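Local coordinates for protein LINE-1 ORF1P (Homo sapiens, PDB 2W7A) that binds single-stranded nucleic acids as a chaperone essential for LINE-1 retrotransposition, the chain here being its central RNA recognition motif domain, at residues 2-6 / 72-78; 10-14 / 62-66; 28-34 / 85-91; 33-37 / 77-82. All coordinates share one frame; numbering follows the deposited sequence. Where two conformers were deposited one is given.

Contact 1: 2-6 / 72-78; sequences AMGNL and VEMKEKM
Lys75 of helix 72-85, the last helix of the RRM domain, lies against the type I turn from Ala2 to Asn5 that leads into the first strand, and its chain is an instructive case of a lysine serving as both spacer and polar link. With CG anti to the backbone N (chi1 -176°), the side chain leaves the helix toward the turn. Lys75 CB passes 4.0 Å from Gly4 O, and Lys75 CG comes within 4.3 Å of Leu6 CB. Lys75 CD then enters a cluster of carbonyls formed by Met3 O and Asn5 O; its modelled 3.0 Å to Met3 O is doubtfully short. At the tip, NZ reaches the turn through two waters, its own bond to each being weak. One water donates to Asn5 O and Ala2 O, the other to Met3 O and, at 2.7 Å, to Glu76 OE2. Apolar contacts continue on both flanks: Val72 CG2 meets CB of selenomethionine Met3 at 3.8 Å, and Leu6 CD2 meets Met78 CG at 3.9 Å, their chains nearly perpendicular. The contact thus fastens strand 5-9, paired with strand 64-69, to helix 72-85, and Leu6 and Met78 both touch Leu97 of strand 93-99.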
loop_
_atom_site.group_PDB
_atom_site.type_symbol
_atom_site.label_atom_id
_atom_site.label_comp_id
_atom_site.label_asym_id
_atom_site.label_seq_id
_atom_site.Cartn_x
_atom_site.Cartn_y
_atom_site.Cartn_z
ATOM N N ALA A 2 1.286 6.915 12.609
ATOM C CA ALA A 2 2.194 7.988 12.203
ATOM C C ALA A 2 1.608 8.753 11.023
ATOM O O ALA A 2 0.904 8.183 10.196
ATOM C CB ALA A 2 3.578 7.440 11.843
HETATM N N MSE A 3 1.921 10.050 10.984
HETATM C CA MSE A 3 1.442 10.993 9.967
HETATM C C MSE A 3 1.792 10.549 8.547
HETATM O O MSE A 3 1.067 10.850 7.617
HETATM C CB MSE A 3 2.112 12.356 10.176
HETATM C CG MSE A 3 1.454 13.249 11.189
HETATM SE SE MSE A 3 0.288 14.540 10.353
HETATM C CE MSE A 3 -0.258 15.282 12.045
ATOM N N GLY A 4 2.919 9.883 8.403
ATOM C CA GLY A 4 3.413 9.445 7.091
ATOM C C GLY A 4 3.034 8.033 6.673
ATOM O O GLY A 4 3.398 7.596 5.588
ATOM N N ASN A 5 2.303 7.324 7.535
ATOM C CA ASN A 5 1.917 5.925 7.247
ATOM C C ASN A 5 0.527 5.828 6.627
ATOM O O ASN A 5 -0.409 6.520 7.061
ATOM C CB ASN A 5 1.779 5.092 8.525
ATOM C CG ASN A 5 3.088 4.723 9.179
ATOM O OD1 ASN A 5 4.153 4.943 8.651
ATOM N ND2 ASN A 5 2.984 4.182 10.378
ATOM N N LEU A 6 0.382 4.963 5.629
ATOM C CA LEU A 6 -0.926 4.455 5.310
ATOM C C LEU A 6 -0.976 2.962 5.403
ATOM O O LEU A 6 0.074 2.304 5.473
ATOM C CB LEU A 6 -1.406 4.932 3.980
ATOM C CG LEU A 6 -0.734 4.572 2.721
ATOM C CD1 LEU A 6 -0.911 3.126 2.313
ATOM C CD2 LEU A 6 -1.289 5.455 1.549
ATOM N N VAL A 72 4.608 13.533 4.228
ATOM C CA VAL A 72 3.221 13.431 4.666
ATOM C C VAL A 72 2.280 13.943 3.592
ATOM O O VAL A 72 1.200 13.383 3.371
ATOM C CB VAL A 72 3.020 14.191 6.014
ATOM C CG1 VAL A 72 1.573 14.207 6.460
ATOM C CG2 VAL A 72 3.914 13.557 7.071
ATOM N N GLU A 73 2.671 14.995 2.904
ATOM C CA GLU A 73 1.825 15.491 1.826
ATOM C C GLU A 73 1.549 14.435 0.763
ATOM O O GLU A 73 0.424 14.394 0.197
ATOM C CB GLU A 73 2.474 16.730 1.196
ATOM C CG GLU A 73 1.534 17.486 0.206
ATOM C CD GLU A 73 2.150 18.724 -0.373
ATOM O OE1 GLU A 73 3.144 19.232 0.198
ATOM O OE2 GLU A 73 1.621 19.203 -1.405
HETATM N N MSE A 74 2.526 13.559 0.492
HETATM C CA MSE A 74 2.350 12.567 -0.524
HETATM C C MSE A 74 1.476 11.436 -0.012
HETATM O O MSE A 74 0.583 10.926 -0.751
HETATM C CB MSE A 74 3.694 12.034 -0.977
HETATM C CG MSE A 74 3.586 10.910 -1.931
HETATM SE SE MSE A 74 2.632 11.315 -3.640
HETATM C CE MSE A 74 3.931 12.499 -4.328
ATOM N N LYS A 75 1.671 11.030 1.225
ATOM C CA LYS A 75 0.710 10.106 1.847
ATOM C C LYS A 75 -0.739 10.597 1.640
ATOM O O LYS A 75 -1.626 9.845 1.253
ATOM C CB LYS A 75 0.976 9.914 3.320
ATOM C CG LYS A 75 0.140 8.983 3.955
ATOM C CD LYS A 75 -0.085 9.307 5.272
ATOM C CE LYS A 75 -1.239 10.252 5.338
ATOM N NZ LYS A 75 -2.242 9.800 6.315
ATOM N N GLU A 76 -0.966 11.865 1.946
ATOM C CA GLU A 76 -2.324 12.406 1.928
ATOM C C GLU A 76 -2.840 12.487 0.500
ATOM O O GLU A 76 -4.037 12.286 0.266
ATOM C CB GLU A 76 -2.341 13.796 2.604
ATOM C CG GLU A 76 -2.078 13.702 4.095
ATOM C CD GLU A 76 -2.178 14.966 4.851
ATOM O OE1 GLU A 76 -2.670 15.957 4.273
ATOM O OE2 GLU A 76 -1.677 14.973 6.018
ATOM N N LYS A 77 -1.977 12.850 -0.416
ATOM C CA LYS A 77 -2.367 12.882 -1.838
ATOM C C LYS A 77 -2.830 11.512 -2.296
ATOM O O LYS A 77 -3.875 11.393 -3.005
ATOM C CB LYS A 77 -1.191 13.341 -2.684
ATOM C CG LYS A 77 -1.477 13.614 -4.163
ATOM C CD LYS A 77 -0.191 14.157 -4.868
ATOM C CE LYS A 77 0.467 15.334 -4.175
ATOM N NZ LYS A 77 1.640 14.958 -3.311
HETATM N N MSE A 78 -2.080 10.441 -1.978
HETATM C CA MSE A 78 -2.474 9.100 -2.386
HETATM C C MSE A 78 -3.813 8.693 -1.758
HETATM O O MSE A 78 -4.675 8.105 -2.411
HETATM C CB MSE A 78 -1.395 8.094 -1.954
HETATM C CG MSE A 78 -1.811 6.648 -2.172
HETATM SE SE MSE A 78 -0.403 5.482 -2.833
HETATM C CE MSE A 78 -0.066 6.858 -4.071
HETATM O O HOH W 1 -1.954 7.672 8.727
HETATM O O HOH W 2 -1.599 12.753 7.547
#

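Contact 2: 10-14 / 62-66; sequences GVPES and PRHII
Val11 and Glu13, in the loop after the first strand of the RRM sheet, meet Ile65 and Arg63 where the chain runs into strand 64-69, and the loop is held in turn by water, by apolar contact and by charge. Gly10 comes first: its N gives a hydrogen bond to a water that donates to Pro62 O, and its positive phi suits a residue without a side chain. At Val11 a second water links the backbone N to Arg63 O. The valine straddles the end of Ile65, whose CD1 lies 3.9 Å from Val11 CB and almost equally near both methyls. Val11 O stands close to Pro62 CB, and it accepts a hydrogen bond from Arg50, as does Pro12 O. Glu13 then brings the charge. Its CG passes Pro62 CB at 3.9 Å, and the bend at chi2 (-88°) turns the carboxylate to Arg63. The arginine grips it side-on: NE meets OE2 of Glu13 at 2.8 Å on the syn lone pair, and NH2 meets Glu13 OE1 at 2.9 Å in a nearly straight bond (172°). The carboxylate and guanidinium planes are 22° apart. Glu13 OE2 also accepts from Arg63 N at 2.8 Å, on the anti side and tilted from the carboxylate plane. With an alanine here, the Arg63 guanidinium would probably be freer to turn and its backbone N-H left without this acceptor. Arg63 NH1 bonds to Pro52 O, and strand 64-69 itself lies between strands 45-51 and 5-9, with Ile65 touching Leu8 and Ile48.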
loop_
_atom_site.group_PDB
_atom_site.type_symbol
_atom_site.label_atom_id
_atom_site.label_comp_id
_atom_site.label_asym_id
_atom_site.label_seq_id
_atom_site.Cartn_x
_atom_site.Cartn_y
_atom_site.Cartn_z
ATOM N N GLY A 10 -6.163 -5.800 2.114
ATOM C CA GLY A 10 -6.652 -6.765 1.131
ATOM C C GLY A 10 -5.685 -7.413 0.166
ATOM O O GLY A 10 -6.124 -8.107 -0.724
ATOM N N VAL A 11 -4.372 -7.219 0.352
ATOM C CA VAL A 11 -3.389 -7.821 -0.511
ATOM C C VAL A 11 -3.170 -9.251 -0.019
ATOM O O VAL A 11 -2.830 -9.457 1.128
ATOM C CB VAL A 11 -2.073 -7.045 -0.502
ATOM C CG1 VAL A 11 -1.029 -7.729 -1.382
ATOM C CG2 VAL A 11 -2.314 -5.571 -0.904
ATOM N N PRO A 12 -3.387 -10.256 -0.874
ATOM C CA PRO A 12 -3.274 -11.625 -0.392
ATOM C C PRO A 12 -1.870 -11.931 0.155
ATOM O O PRO A 12 -0.888 -11.388 -0.361
ATOM C CB PRO A 12 -3.516 -12.486 -1.635
ATOM C CG PRO A 12 -4.233 -11.577 -2.570
ATOM C CD PRO A 12 -3.915 -10.184 -2.262
ATOM N N GLU A 13 -1.821 -12.734 1.188
ATOM C CA GLU A 13 -0.541 -13.198 1.722
ATOM C C GLU A 13 0.084 -14.218 0.785
ATOM O O GLU A 13 -0.607 -14.907 0.020
ATOM C CB GLU A 13 -0.793 -13.835 3.101
ATOM C CG GLU A 13 -1.325 -12.866 4.161
ATOM C CD GLU A 13 -0.288 -12.125 4.964
ATOM O OE1 GLU A 13 0.924 -12.222 4.654
ATOM O OE2 GLU A 13 -0.681 -11.502 5.988
ATOM N N SER A 14 1.406 -14.349 0.872
ATOM C CA SER A 14 2.114 -15.299 0.068
ATOM C C SER A 14 3.310 -15.799 0.788
ATOM O O SER A 14 4.033 -15.022 1.410
ATOM C CB SER A 14 2.559 -14.602 -1.201
ATOM O OG SER A 14 3.482 -15.380 -1.941
ATOM N N PRO A 62 -5.820 -11.566 5.952
ATOM C CA PRO A 62 -4.504 -11.093 5.563
ATOM C C PRO A 62 -4.099 -9.858 6.280
ATOM O O PRO A 62 -4.919 -8.961 6.515
ATOM C CB PRO A 62 -4.620 -10.811 4.053
ATOM C CG PRO A 62 -6.046 -10.642 3.845
ATOM C CD PRO A 62 -6.727 -11.623 4.788
ATOM N N ARG A 63 -2.800 -9.792 6.613
ATOM C CA ARG A 63 -2.317 -8.631 7.334
ATOM C C ARG A 63 -2.375 -7.394 6.465
ATOM O O ARG A 63 -2.147 -7.462 5.232
ATOM C CB ARG A 63 -0.899 -8.846 7.804
ATOM C CG ARG A 63 -0.782 -9.922 8.885
ATOM C CD ARG A 63 0.641 -10.290 9.135
ATOM N NE ARG A 63 1.221 -10.917 8.001
ATOM C CZ ARG A 63 2.469 -11.283 7.921
ATOM N NH1 ARG A 63 3.301 -11.028 8.907
ATOM N NH2 ARG A 63 2.864 -11.928 6.825
ATOM N N HIS A 64 -2.618 -6.252 7.110
ATOM C CA HIS A 64 -2.405 -4.984 6.453
ATOM C C HIS A 64 -0.933 -4.792 6.162
ATOM O O HIS A 64 -0.080 -5.366 6.833
ATOM C CB HIS A 64 -2.875 -3.833 7.345
ATOM C CG HIS A 64 -4.337 -3.835 7.660
ATOM N ND1 HIS A 64 -4.930 -2.883 8.466
ATOM C CD2 HIS A 64 -5.331 -4.632 7.232
ATOM C CE1 HIS A 64 -6.227 -3.120 8.534
ATOM N NE2 HIS A 64 -6.500 -4.180 7.800
ATOM N N ILE A 65 -0.641 -3.997 5.140
ATOM C CA ILE A 65 0.693 -3.586 4.832
ATOM C C ILE A 65 0.799 -2.102 5.191
ATOM O O ILE A 65 -0.018 -1.266 4.717
ATOM C CB ILE A 65 1.001 -3.794 3.321
ATOM C CG1 ILE A 65 1.001 -5.269 2.929
ATOM C CG2 ILE A 65 2.311 -3.105 2.890
ATOM C CD1 ILE A 65 0.917 -5.538 1.430
ATOM N N ILE A 66 1.780 -1.755 6.029
ATOM C CA ILE A 66 2.013 -0.360 6.373
ATOM C C ILE A 66 3.056 0.190 5.432
ATOM O O ILE A 66 4.131 -0.383 5.281
ATOM C CB ILE A 66 2.499 -0.212 7.834
ATOM C CG1 ILE A 66 1.535 -0.923 8.780
ATOM C CG2 ILE A 66 2.701 1.248 8.166
ATOM C CD1 ILE A 66 0.098 -0.522 8.574
HETATM O O HOH W 3 -5.874 -6.936 4.687
HETATM O O HOH W 4 -2.946 -6.024 2.771
#

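Contact 3: 28-34 / 85-91; sequences DIIQENF and KGRVTLK
Glu32 and Asn33, in the last turn of helix 19-33, hold strand 88-90, an edge strand of the RRM sheet, which runs at 128° to the helix segment. Hydrogen bonds dominate. The Asn33 amide imitates a strand neighbour: OD1 accepts from Thr89 N at 3.0 Å, while ND2 donates to Thr89 O at 2.8 Å, in the carbonyl plane. The second ND2 hydrogen goes to Ile29 O in the helix, so the amide is fixed against flipping. A leucine in its place would probably leave Thr89 N and O without these mates and Ile29 O without this donor. Glu32, extended with CG anti to the backbone N (chi1 -172°), reaches across: OE1 takes Lys91 N at 2.8 Å on its syn lone pair, and OE2 takes Thr89 OG1 at 2.7 Å from above the carboxylate plane, besides Gly92 N. Charge adds a weak salt bridge from Lys91 NZ to Asp28 OD2, and Lys85 NZ reaches Asn33 O both directly and through a water. Apolar contacts complete the interface: Leu90 CD1 touches Ile29 CG1 and Asp28 CB, and Phe34 CZ nears Val88 CG1. One water donates to both Asn33 OD1 and Thr89 OG1, at 2.8 Å each.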
loop_
_atom_site.group_PDB
_atom_site.type_symbol
_atom_site.label_atom_id
_atom_site.label_comp_id
_atom_site.label_asym_id
_atom_site.label_seq_id
_atom_site.Cartn_x
_atom_site.Cartn_y
_atom_site.Cartn_z
ATOM N N ASP A 28 3.298 -1.349 -8.565
ATOM C CA ASP A 28 2.197 -1.898 -9.393
ATOM C C ASP A 28 0.890 -1.157 -9.055
ATOM O O ASP A 28 0.135 -0.803 -9.953
ATOM C CB ASP A 28 2.056 -3.416 -9.243
ATOM C CG ASP A 28 3.177 -4.188 -9.918
ATOM O OD1 ASP A 28 3.941 -3.615 -10.719
ATOM O OD2 ASP A 28 3.273 -5.399 -9.609
ATOM N N ILE A 29 0.688 -0.839 -7.781
ATOM C CA ILE A 29 -0.529 -0.157 -7.374
ATOM C C ILE A 29 -0.554 1.265 -7.936
ATOM O O ILE A 29 -1.567 1.733 -8.477
ATOM C CB ILE A 29 -0.722 -0.142 -5.824
ATOM C CG1 ILE A 29 -1.039 -1.582 -5.390
ATOM C CG2 ILE A 29 -1.818 0.813 -5.410
ATOM C CD1 ILE A 29 -0.896 -1.781 -3.837
ATOM N N ILE A 30 0.575 1.923 -7.875
ATOM C CA ILE A 30 0.648 3.279 -8.383
ATOM C C ILE A 30 0.417 3.292 -9.911
ATOM O O ILE A 30 -0.345 4.096 -10.462
ATOM C CB ILE A 30 2.000 3.915 -8.018
ATOM C CG1 ILE A 30 2.118 4.094 -6.512
ATOM C CG2 ILE A 30 2.184 5.229 -8.759
ATOM C CD1 ILE A 30 3.503 4.450 -6.037
ATOM N N GLN A 31 1.073 2.387 -10.614
ATOM C CA GLN A 31 0.943 2.333 -12.068
ATOM C C GLN A 31 -0.438 1.905 -12.533
ATOM O O GLN A 31 -0.899 2.374 -13.586
ATOM C CB GLN A 31 2.017 1.419 -12.641
ATOM C CG GLN A 31 3.421 1.968 -12.421
ATOM C CD GLN A 31 4.553 1.097 -13.033
ATOM O OE1 GLN A 31 5.715 1.559 -13.003
ATOM N NE2 GLN A 31 4.260 -0.049 -13.557
ATOM N N GLU A 32 -1.107 1.056 -11.751
ATOM C CA GLU A 32 -2.441 0.579 -12.117
ATOM C C GLU A 32 -3.536 1.605 -11.889
ATOM O O GLU A 32 -4.575 1.532 -12.573
ATOM C CB GLU A 32 -2.741 -0.742 -11.403
ATOM C CG GLU A 32 -3.998 -1.474 -11.820
ATOM C CD GLU A 32 -4.072 -2.932 -11.309
ATOM O OE1 GLU A 32 -2.990 -3.534 -10.946
ATOM O OE2 GLU A 32 -5.226 -3.477 -11.297
ATOM N N ASN A 33 -3.322 2.532 -10.949
ATOM C CA ASN A 33 -4.375 3.411 -10.481
ATOM C C ASN A 33 -4.156 4.900 -10.562
ATOM O O ASN A 33 -5.134 5.648 -10.697
ATOM C CB ASN A 33 -4.682 3.107 -9.007
ATOM C CG ASN A 33 -5.180 1.671 -8.820
ATOM O OD1 ASN A 33 -6.369 1.376 -9.058
ATOM N ND2 ASN A 33 -4.279 0.773 -8.413
ATOM N N PHE A 34 -2.904 5.341 -10.516
ATOM C CA PHE A 34 -2.595 6.771 -10.305
ATOM C C PHE A 34 -1.577 7.248 -11.352
ATOM O O PHE A 34 -0.377 7.408 -11.059
ATOM C CB PHE A 34 -2.030 6.968 -8.923
ATOM C CG PHE A 34 -2.920 6.439 -7.823
ATOM C CD1 PHE A 34 -4.268 6.787 -7.776
ATOM C CD2 PHE A 34 -2.432 5.544 -6.877
ATOM C CE1 PHE A 34 -5.102 6.241 -6.811
ATOM C CE2 PHE A 34 -3.300 5.028 -5.878
ATOM C CZ PHE A 34 -4.601 5.364 -5.861
ATOM N N LYS A 85 -11.218 8.192 -6.410
ATOM C CA LYS A 85 -11.276 7.195 -7.501
ATOM C C LYS A 85 -12.316 6.126 -7.185
ATOM O O LYS A 85 -13.035 5.638 -8.082
ATOM C CB LYS A 85 -9.897 6.556 -7.738
ATOM C CG LYS A 85 -9.859 5.602 -8.930
ATOM C CD LYS A 85 -8.472 4.949 -9.061
ATOM C CE LYS A 85 -8.288 4.137 -10.294
ATOM N NZ LYS A 85 -8.088 4.998 -11.482
ATOM N N GLY A 86 -12.394 5.760 -5.904
ATOM C CA GLY A 86 -13.339 4.751 -5.464
ATOM C C GLY A 86 -12.688 3.376 -5.448
ATOM O O GLY A 86 -11.978 3.001 -4.497
ATOM N N ARG A 87 -12.904 2.603 -6.472
ATOM C CA ARG A 87 -12.330 1.294 -6.611
ATOM C C ARG A 87 -10.859 1.397 -7.062
ATOM O O ARG A 87 -10.547 1.998 -8.096
ATOM C CB ARG A 87 -13.142 0.524 -7.629
ATOM C CG ARG A 87 -12.673 -0.905 -7.865
ATOM C CD ARG A 87 -13.658 -1.651 -8.840
ATOM N NE ARG A 87 -13.268 -3.031 -9.194
ATOM C CZ ARG A 87 -13.627 -4.141 -8.563
ATOM N NH1 ARG A 87 -14.340 -4.140 -7.443
ATOM N NH2 ARG A 87 -13.208 -5.277 -9.030
ATOM N N VAL A 88 -9.987 0.829 -6.230
ATOM C CA VAL A 88 -8.544 0.801 -6.458
ATOM C C VAL A 88 -8.143 -0.648 -6.568
ATOM O O VAL A 88 -8.632 -1.451 -5.778
ATOM C CB VAL A 88 -7.817 1.447 -5.266
ATOM C CG1 VAL A 88 -6.292 1.402 -5.456
ATOM C CG2 VAL A 88 -8.268 2.955 -5.059
ATOM N N THR A 89 -7.361 -0.998 -7.585
ATOM C CA THR A 89 -7.096 -2.410 -7.867
ATOM C C THR A 89 -5.629 -2.785 -7.918
ATOM O O THR A 89 -4.758 -1.955 -8.170
ATOM C CB THR A 89 -7.810 -2.884 -9.123
ATOM O OG1 THR A 89 -7.327 -2.126 -10.204
ATOM C CG2 THR A 89 -9.324 -2.707 -9.068
ATOM N N LEU A 90 -5.363 -4.061 -7.671
ATOM C CA LEU A 90 -4.047 -4.645 -7.778
ATOM C C LEU A 90 -4.293 -5.912 -8.569
ATOM O O LEU A 90 -5.030 -6.787 -8.104
ATOM C CB LEU A 90 -3.441 -4.939 -6.422
ATOM C CG LEU A 90 -2.140 -5.765 -6.525
ATOM C CD1 LEU A 90 -1.007 -5.070 -7.290
ATOM C CD2 LEU A 90 -1.710 -6.186 -5.085
ATOM N N LYS A 91 -3.725 -5.994 -9.775
ATOM C CA LYS A 91 -4.031 -7.061 -10.747
ATOM C C LYS A 91 -5.545 -7.287 -10.922
ATOM O O LYS A 91 -6.041 -8.427 -11.005
ATOM C CB LYS A 91 -3.322 -8.371 -10.392
ATOM C CG LYS A 91 -1.826 -8.247 -10.052
ATOM C CD LYS A 91 -1.015 -7.544 -11.111
ATOM C CE LYS A 91 0.345 -7.061 -10.566
ATOM N NZ LYS A 91 1.121 -6.257 -11.556
HETATM O O HOH W 5 -0.478 -4.198 -11.644
HETATM O O HOH W 6 -7.648 2.828 -13.293
HETATM O O HOH W 7 -6.765 6.798 -12.636
HETATM O O HOH W 8 -7.693 0.405 -11.308
#

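Contact 4: 33-37 / 77-82; sequences NFPNL and KMLRAA
A Met-aromatic contact joins helix 72-85 of the RRM fold to the junction of helices 19-33 and 35-40, where Phe34 occupies the N-cap position of the shorter helix. It illustrates how one aromatic ring placed at a break between helices can engage a whole turn of a third. The selenium of Met78, a selenomethionine in this crystal, lies 5.2 Å from the centroid of the Phe34 ring and 58° off its normal, hence obliquely placed. Its chain starts with CG anti to the backbone N (chi1 172°) and bends at the next two bonds, which brings CE against both the ring and Leu37. Met78 CE lies 3.9 Å from Phe34 CD2. Met78 was modelled in two conformers, and the selenium and CE positions are those of one of them; the 3.3 Å from CE to Leu37 CD1, tighter than normal carbon contact, is therefore doubtful. One turn further along the helix, Ala81 and Ala82 present small groups to the other ring carbons: Ala81 CB meets Phe34 CE1 at 3.9 Å, and Ala82 CB meets Phe34 CZ at 4.2 Å. Such short side chains let the ring come close to the helix backbone, with Ala82 N about as near to Phe34 CE1 as the Ala81 methyl is. The ring also touches Leu97 of strand 93-99, and one of its faces is covered within its own segment by Asn33 CB. At the start of the helical segment the contact turns more peripheral, and there Leu37 CD2 rests against the aliphatic part of Lys77, meeting CD at 3.8 Å.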
loop_
_atom_site.group_PDB
_atom_site.type_symbol
_atom_site.label_atom_id
_atom_site.label_comp_id
_atom_site.label_asym_id
_atom_site.label_seq_id
_atom_site.Cartn_x
_atom_site.Cartn_y
_atom_site.Cartn_z
ATOM N N ASN A 33 -3.322 2.532 -10.949
ATOM C CA ASN A 33 -4.375 3.411 -10.481
ATOM C C ASN A 33 -4.156 4.900 -10.562
ATOM O O ASN A 33 -5.134 5.648 -10.697
ATOM C CB ASN A 33 -4.682 3.107 -9.007
ATOM C CG ASN A 33 -5.180 1.671 -8.820
ATOM O OD1 ASN A 33 -6.369 1.376 -9.058
ATOM N ND2 ASN A 33 -4.279 0.773 -8.413
ATOM N N PHE A 34 -2.904 5.341 -10.516
ATOM C CA PHE A 34 -2.595 6.771 -10.305
ATOM C C PHE A 34 -1.577 7.248 -11.352
ATOM O O PHE A 34 -0.377 7.408 -11.059
ATOM C CB PHE A 34 -2.030 6.968 -8.923
ATOM C CG PHE A 34 -2.920 6.439 -7.823
ATOM C CD1 PHE A 34 -4.268 6.787 -7.776
ATOM C CD2 PHE A 34 -2.432 5.544 -6.877
ATOM C CE1 PHE A 34 -5.102 6.241 -6.811
ATOM C CE2 PHE A 34 -3.300 5.028 -5.878
ATOM C CZ PHE A 34 -4.601 5.364 -5.861
ATOM N N PRO A 35 -2.033 7.409 -12.599
ATOM C CA PRO A 35 -1.090 7.685 -13.693
ATOM C C PRO A 35 -0.263 8.957 -13.549
ATOM O O PRO A 35 0.850 9.013 -14.074
ATOM C CB PRO A 35 -2.010 7.695 -14.949
ATOM C CG PRO A 35 -3.413 8.086 -14.387
ATOM C CD PRO A 35 -3.427 7.318 -13.068
ATOM N N ASN A 36 -0.812 9.999 -12.939
ATOM C CA ASN A 36 -0.002 11.203 -12.802
ATOM C C ASN A 36 1.094 10.995 -11.773
ATOM O O ASN A 36 2.209 11.417 -11.967
ATOM C CB ASN A 36 -0.890 12.402 -12.557
ATOM C CG ASN A 36 -1.697 12.767 -13.852
ATOM O OD1 ASN A 36 -1.196 12.651 -14.972
ATOM N ND2 ASN A 36 -2.869 13.203 -13.674
ATOM N N LEU A 37 0.793 10.306 -10.694
ATOM C CA LEU A 37 1.843 9.944 -9.758
ATOM C C LEU A 37 2.883 9.006 -10.434
ATOM O O LEU A 37 4.087 9.161 -10.237
ATOM C CB LEU A 37 1.210 9.288 -8.531
ATOM C CG LEU A 37 0.366 10.120 -7.593
ATOM C CD1 LEU A 37 -0.037 9.194 -6.426
ATOM C CD2 LEU A 37 1.128 11.339 -7.131
ATOM N N LYS A 77 -1.977 12.850 -0.416
ATOM C CA LYS A 77 -2.367 12.882 -1.838
ATOM C C LYS A 77 -2.830 11.512 -2.296
ATOM O O LYS A 77 -3.875 11.393 -3.005
ATOM C CB LYS A 77 -1.191 13.341 -2.684
ATOM C CG LYS A 77 -1.477 13.614 -4.163
ATOM C CD LYS A 77 -0.191 14.157 -4.868
ATOM C CE LYS A 77 0.467 15.334 -4.175
ATOM N NZ LYS A 77 1.640 14.958 -3.311
HETATM N N MSE A 78 -2.080 10.441 -1.978
HETATM C CA MSE A 78 -2.474 9.100 -2.386
HETATM C C MSE A 78 -3.813 8.693 -1.758
HETATM O O MSE A 78 -4.675 8.105 -2.411
HETATM C CB MSE A 78 -1.395 8.094 -1.954
HETATM C CG MSE A 78 -1.811 6.648 -2.172
HETATM SE SE MSE A 78 -0.403 5.482 -2.833
HETATM C CE MSE A 78 -0.066 6.858 -4.071
ATOM N N LEU A 79 -3.973 9.010 -0.470
ATOM C CA LEU A 79 -5.214 8.689 0.205
ATOM C C LEU A 79 -6.413 9.409 -0.447
ATOM O O LEU A 79 -7.479 8.810 -0.658
ATOM C CB LEU A 79 -5.117 8.941 1.685
ATOM C CG LEU A 79 -4.313 7.959 2.482
ATOM C CD1 LEU A 79 -4.183 8.427 3.912
ATOM C CD2 LEU A 79 -4.935 6.571 2.444
ATOM N N ARG A 80 -6.249 10.703 -0.770
ATOM C CA ARG A 80 -7.329 11.467 -1.347
ATOM C C ARG A 80 -7.648 10.902 -2.712
ATOM O O ARG A 80 -8.833 10.831 -3.079
ATOM C CB ARG A 80 -6.930 12.959 -1.495
ATOM C CG ARG A 80 -7.022 13.802 -0.241
ATOM C CD ARG A 80 -7.194 15.269 -0.631
ATOM N NE ARG A 80 -6.169 15.721 -1.558
ATOM C CZ ARG A 80 -4.911 15.978 -1.196
ATOM N NH1 ARG A 80 -4.583 15.897 0.054
ATOM N NH2 ARG A 80 -4.024 16.407 -2.088
ATOM N N ALA A 81 -6.635 10.580 -3.505
ATOM C CA ALA A 81 -6.867 10.036 -4.845
ATOM C C ALA A 81 -7.637 8.705 -4.751
ATOM O O ALA A 81 -8.558 8.440 -5.517
ATOM C CB ALA A 81 -5.549 9.867 -5.541
ATOM N N ALA A 82 -7.233 7.841 -3.824
ATOM C CA ALA A 82 -7.895 6.550 -3.663
ATOM C C ALA A 82 -9.352 6.772 -3.326
ATOM O O ALA A 82 -10.262 6.069 -3.872
ATOM C CB ALA A 82 -7.158 5.738 -2.594
#

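How the contacts relate
Taken together, contacts 1 and 3 tie helices of this small RRM domain to its antiparallel sheet, contact 4 joins helices to each other, and contact 2 holds a loop to a strand. Contacts 3 and 4 are closest, their centres about 8 Å apart, and share Asn33 and Phe34; Val88 of the first touches Ala82 of the second. Contact 1 lies about 11 Å from contact 4, centre to centre, and shares Lys77 and Met78 with it, so helix 72-85 serves both. Contact 2 stands on the opposite side of the chain's centre from contacts 1 and 4, its centre about 20 Å from that of contact 4 with no touch, yet it meets contact 1 where Ile66 packs on Asn5 and contact 3 where Val11 nears Leu90.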